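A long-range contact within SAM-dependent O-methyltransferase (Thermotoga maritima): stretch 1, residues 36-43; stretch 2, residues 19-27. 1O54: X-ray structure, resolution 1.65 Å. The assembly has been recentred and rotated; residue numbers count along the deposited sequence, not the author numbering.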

ATOM      1  N   PHE A  36      13.111 -21.403  17.323  1.00 35.46           N
ATOM      2  CA  PHE A  36      12.954 -22.843  17.168  1.00 35.18           C
ATOM      3  C   PHE A  36      11.760 -23.294  17.963  1.00 34.65           C
ATOM      4  O   PHE A  36      11.748 -23.098  19.181  1.00 34.47           O
ATOM      5  CB  PHE A  36      14.201 -23.558  17.668  1.00 35.23           C
ATOM      6  CG  PHE A  36      15.454 -23.070  17.043  1.00 35.67           C
ATOM      7  CD1 PHE A  36      15.840 -23.532  15.792  1.00 38.75           C
ATOM      8  CD2 PHE A  36      16.258 -22.173  17.696  1.00 36.49           C
ATOM      9  CE1 PHE A  36      17.006 -23.080  15.204  1.00 38.46           C
ATOM     10  CE2 PHE A  36      17.414 -21.706  17.118  1.00 37.97           C
ATOM     11  CZ  PHE A  36      17.794 -22.163  15.862  1.00 38.53           C
ATOM     12  N   LEU A  37      10.763 -23.857  17.278  1.00 34.52           N
ATOM     13  CA  LEU A  37       9.568 -24.385  17.909  1.00 35.75           C
ATOM     14  C   LEU A  37       9.777 -25.873  18.063  1.00 37.02           C
ATOM     15  O   LEU A  37       9.960 -26.588  17.059  1.00 37.64           O
ATOM     16  CB  LEU A  37       8.320 -24.104  17.050  1.00 36.67           C
ATOM     17  CG  LEU A  37       7.139 -23.439  17.757  1.00 40.37           C
ATOM     18  CD1 LEU A  37       6.113 -23.011  16.738  1.00 42.81           C
ATOM     19  CD2 LEU A  37       6.491 -24.355  18.767  1.00 43.44           C
ATOM     20  N   VAL A  38       9.771 -26.345  19.306  1.00 36.42           N
ATOM     21  CA  VAL A  38      10.044 -27.752  19.584  1.00 37.35           C
ATOM     22  C   VAL A  38       9.154 -28.338  20.666  1.00 36.86           C
ATOM     23  O   VAL A  38       8.647 -27.628  21.547  1.00 36.22           O
ATOM     24  CB  VAL A  38      11.506 -27.948  19.994  1.00 37.53           C
ATOM     25  CG1 VAL A  38      12.423 -27.465  18.908  1.00 39.21           C
ATOM     26  CG2 VAL A  38      11.813 -27.212  21.283  1.00 38.14           C
ATOM     27  N   ASP A  39       8.986 -29.653  20.582  1.00 37.16           N
ATOM     28  CA  ASP A  39       8.326 -30.436  21.619  1.00 37.66           C
ATOM     29  C   ASP A  39       9.350 -30.752  22.690  1.00 36.59           C
ATOM     30  O   ASP A  39      10.415 -31.304  22.397  1.00 35.39           O
ATOM     31  CB  ASP A  39       7.800 -31.754  21.054  1.00 39.00           C
ATOM     32  CG  ASP A  39       6.987 -31.553  19.811  1.00 42.59           C
ATOM     33  OD1 ASP A  39       5.996 -30.795  19.877  1.00 46.95           O
ATOM     34  OD2 ASP A  39       7.289 -32.107  18.722  1.00 48.82           O
ATOM     35  N   LEU A  40       9.022 -30.428  23.931  1.00 36.01           N
ATOM     36  CA  LEU A  40       9.904 -30.718  25.044  1.00 36.20           C
ATOM     37  C   LEU A  40       9.848 -32.194  25.388  1.00 36.82           C
ATOM     38  O   LEU A  40       8.797 -32.737  25.673  1.00 36.96           O
ATOM     39  CB  LEU A  40       9.511 -29.912  26.279  1.00 36.63           C
ATOM     40  CG  LEU A  40       9.946 -28.457  26.315  1.00 38.02           C
ATOM     41  CD1 LEU A  40       9.513 -27.905  27.667  1.00 39.45           C
ATOM     42  CD2 LEU A  40      11.475 -28.332  26.142  1.00 39.09           C
ATOM     43  N   GLU A  41      10.994 -32.836  25.361  1.00 37.63           N
ATOM     44  CA  GLU A  41      11.087 -34.213  25.780  1.00 38.60           C
ATOM     45  C   GLU A  41      12.415 -34.393  26.499  1.00 38.62           C
ATOM     46  O   GLU A  41      13.421 -33.774  26.136  1.00 37.98           O
ATOM     47  CB  GLU A  41      10.942 -35.151  24.575  1.00 39.44           C
ATOM     48  CG  GLU A  41       9.632 -35.018  23.780  1.00 41.92           C
ATOM     49  CD  GLU A  41       8.353 -35.421  24.543  1.00 45.75           C
ATOM     50  OE1 GLU A  41       8.429 -36.002  25.660  1.00 48.95           O
ATOM     51  OE2 GLU A  41       7.242 -35.151  24.012  1.00 49.19           O
ATOM     52  N   LYS A  42      12.397 -35.215  27.541  1.00 39.20           N
ATOM     53  CA  LYS A  42      13.584 -35.478  28.354  1.00 39.94           C
ATOM     54  C   LYS A  42      14.678 -36.067  27.488  1.00 39.89           C
ATOM     55  O   LYS A  42      14.391 -36.856  26.600  1.00 40.65           O
ATOM     56  CB  LYS A  42      13.228 -36.400  29.536  1.00 40.32           C
ATOM     57  CG  LYS A  42      12.504 -35.659  30.691  1.00 42.89           C
ATOM     58  CD  LYS A  42      11.331 -36.441  31.316  1.00 45.69           C
ATOM     59  CE  LYS A  42      11.814 -37.532  32.254  1.00 47.72           C
ATOM     60  NZ  LYS A  42      10.696 -38.188  33.009  1.00 49.56           N
ATOM     61  N   ASP A  43      15.910 -35.616  27.701  1.00 39.74           N
ATOM     62  CA  ASP A  43      17.096 -36.146  27.011  1.00 40.56           C
ATOM     63  C   ASP A  43      17.173 -35.869  25.510  1.00 40.63           C
ATOM     64  O   ASP A  43      17.965 -36.498  24.803  1.00 40.79           O
ATOM     65  CB  ASP A  43      17.247 -37.654  27.281  1.00 40.51           C
ATOM     66  CG  ASP A  43      17.322 -37.972  28.765  1.00 41.62           C
ATOM     67  OD1 ASP A  43      18.047 -37.252  29.498  1.00 41.86           O
ATOM     68  OD2 ASP A  43      16.715 -38.939  29.280  1.00 44.43           O
TER
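Stretch 2, residues 19-27: TLKPGDRVL

The most distinctive feature of this contact is that its antiparallel ladder outlives the strands: beyond the last β bridge, a type II turn from Lys21 to Asp24 keeps the pairing alive in loop. Gly23 N donates to Leu40 O at 2.6 Å and Leu40 N to Asp24 O at 2.8 Å, so Leu40 is held through both its backbone polar groups. Gly23, at phi/psi 92/-9, adopts a conformation in which a CB would be jammed against the preceding carbonyl oxygen; glycine relieves that strain.

Within the sheet proper, strand 25-27 runs against strand 36-39 at 159° between N-to-C directions, with axes approaching to 4.8 Å. Val26 and Val38 form the hydrogen-bonded pair, Val26 N to Val38 O at 2.9 Å and Val38 N to Val26 O at 3.0 Å. The flanking pairs, Leu27 with Leu37 and Arg25 with Asp39, are non-hydrogen-bonded, and their CA atoms lie 4.5 and 4.6 Å apart respectively.

Side chains alternate accordingly. On the valine face, CG2 of Val26 meets CG2 of Val38 at 3.5 Å, while Val26 CG1 packs against Leu40 CD1, also at 3.5 Å. On the other face, Arg25 NE lies 3.7 Å from Asp39 OD1, a long salt bridge of charge alone, since the oxygen sits well outside the guanidinium plane.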

ATOM      1  N   THR A  19       3.584 -23.663  33.203  1.00 28.99           N
ATOM      2  CA  THR A  19       4.673 -24.522  33.690  1.00 28.88           C
ATOM      3  C   THR A  19       5.150 -25.484  32.597  1.00 29.54           C
ATOM      4  O   THR A  19       4.322 -26.113  31.938  1.00 29.36           O
ATOM      5  CB  THR A  19       4.172 -25.305  34.898  1.00 28.66           C
ATOM      6  OG1 THR A  19       3.859 -24.388  35.954  1.00 27.57           O
ATOM      7  CG2 THR A  19       5.274 -26.216  35.468  1.00 29.37           C
ATOM      8  N   LEU A  20       6.461 -25.580  32.382  1.00 29.86           N
ATOM      9  CA  LEU A  20       6.978 -26.402  31.286  1.00 31.28           C
ATOM     10  C   LEU A  20       7.085 -27.846  31.736  1.00 31.46           C
ATOM     11  O   LEU A  20       7.665 -28.149  32.785  1.00 31.40           O
ATOM     12  CB  LEU A  20       8.349 -25.914  30.826  1.00 31.98           C
ATOM     13  CG  LEU A  20       8.375 -24.433  30.438  1.00 33.95           C
ATOM     14  CD1 LEU A  20       9.793 -24.002  30.265  1.00 38.48           C
ATOM     15  CD2 LEU A  20       7.565 -24.189  29.191  1.00 37.10           C
ATOM     16  N   LYS A  21       6.491 -28.739  30.956  1.00 31.33           N
ATOM     17  CA  LYS A  21       6.593 -30.162  31.243  1.00 32.22           C
ATOM     18  C   LYS A  21       6.789 -30.985  29.974  1.00 31.43           C
ATOM     19  O   LYS A  21       6.617 -30.475  28.856  1.00 30.20           O
ATOM     20  CB  LYS A  21       5.383 -30.635  32.035  1.00 33.04           C
ATOM     21  CG  LYS A  21       4.089 -30.472  31.358  1.00 35.96           C
ATOM     22  CD  LYS A  21       3.038 -29.934  32.320  1.00 38.80           C
ATOM     23  CE  LYS A  21       1.763 -29.554  31.562  1.00 40.62           C
ATOM     24  NZ  LYS A  21       1.846 -28.214  30.846  1.00 39.94           N
ATOM     25  N   PRO A  22       7.215 -32.228  30.147  1.00 31.19           N
ATOM     26  CA  PRO A  22       7.360 -33.141  29.022  1.00 31.61           C
ATOM     27  C   PRO A  22       6.154 -33.099  28.098  1.00 31.90           C
ATOM     28  O   PRO A  22       5.006 -33.176  28.537  1.00 30.86           O
ATOM     29  CB  PRO A  22       7.545 -34.491  29.704  1.00 31.80           C
ATOM     30  CG  PRO A  22       8.302 -34.146  30.938  1.00 31.28           C
ATOM     31  CD  PRO A  22       7.680 -32.852  31.411  1.00 30.98           C
ATOM     32  N   GLY A  23       6.447 -32.920  26.811  1.00 32.60           N
ATOM     33  CA  GLY A  23       5.436 -32.911  25.777  1.00 33.13           C
ATOM     34  C   GLY A  23       4.905 -31.536  25.469  1.00 33.18           C
ATOM     35  O   GLY A  23       4.165 -31.375  24.508  1.00 34.71           O
ATOM     36  N   ASP A  24       5.257 -30.529  26.267  1.00 32.84           N
ATOM     37  CA  ASP A  24       4.824 -29.160  25.969  1.00 32.47           C
ATOM     38  C   ASP A  24       5.584 -28.610  24.762  1.00 31.90           C
ATOM     39  O   ASP A  24       6.707 -28.971  24.519  1.00 31.94           O
ATOM     40  CB  ASP A  24       5.080 -28.226  27.163  1.00 32.69           C
ATOM     41  CG  ASP A  24       4.040 -28.364  28.277  1.00 34.71           C
ATOM     42  OD1 ASP A  24       3.017 -29.067  28.108  1.00 36.33           O
ATOM     43  OD2 ASP A  24       4.184 -27.759  29.376  1.00 34.81           O
ATOM     44  N   ARG A  25       4.951 -27.716  24.022  1.00 31.38           N
ATOM     45  CA  ARG A  25       5.651 -26.976  22.967  1.00 31.88           C
ATOM     46  C   ARG A  25       6.305 -25.712  23.540  1.00 29.89           C
ATOM     47  O   ARG A  25       5.716 -25.012  24.347  1.00 29.27           O
ATOM     48  CB  ARG A  25       4.662 -26.609  21.862  1.00 33.24           C
ATOM     49  CG  ARG A  25       3.868 -27.822  21.386  1.00 38.46           C
ATOM     50  CD  ARG A  25       3.430 -27.768  19.945  1.00 43.88           C
ATOM     51  NE  ARG A  25       4.567 -27.541  19.043  1.00 47.47           N
ATOM     52  CZ  ARG A  25       4.465 -27.546  17.718  1.00 50.93           C
ATOM     53  NH1 ARG A  25       3.290 -27.786  17.132  1.00 51.75           N
ATOM     54  NH2 ARG A  25       5.535 -27.308  16.971  1.00 51.94           N
ATOM     55  N   VAL A  26       7.541 -25.455  23.155  1.00 28.95           N
ATOM     56  CA  VAL A  26       8.229 -24.237  23.550  1.00 30.07           C
ATOM     57  C   VAL A  26       8.790 -23.582  22.316  1.00 29.49           C
ATOM     58  O   VAL A  26       9.065 -24.245  21.298  1.00 29.53           O
ATOM     59  CB  VAL A  26       9.421 -24.503  24.511  1.00 30.39           C
ATOM     60  CG1 VAL A  26       8.917 -24.993  25.822  1.00 33.60           C
ATOM     61  CG2 VAL A  26      10.378 -25.469  23.909  1.00 32.02           C
ATOM     62  N   LEU A  27       9.020 -22.298  22.438  1.00 27.99           N
ATOM     63  CA  LEU A  27       9.646 -21.530  21.407  1.00 28.76           C
ATOM     64  C   LEU A  27      10.920 -20.950  21.983  1.00 28.49           C
ATOM     65  O   LEU A  27      10.870 -20.210  22.972  1.00 28.85           O
ATOM     66  CB  LEU A  27       8.720 -20.408  20.974  1.00 28.40           C
ATOM     67  CG  LEU A  27       9.283 -19.437  19.956  1.00 33.15           C
ATOM     68  CD1 LEU A  27       9.620 -20.138  18.685  1.00 37.49           C
ATOM     69  CD2 LEU A  27       8.267 -18.375  19.710  1.00 35.90           C
TER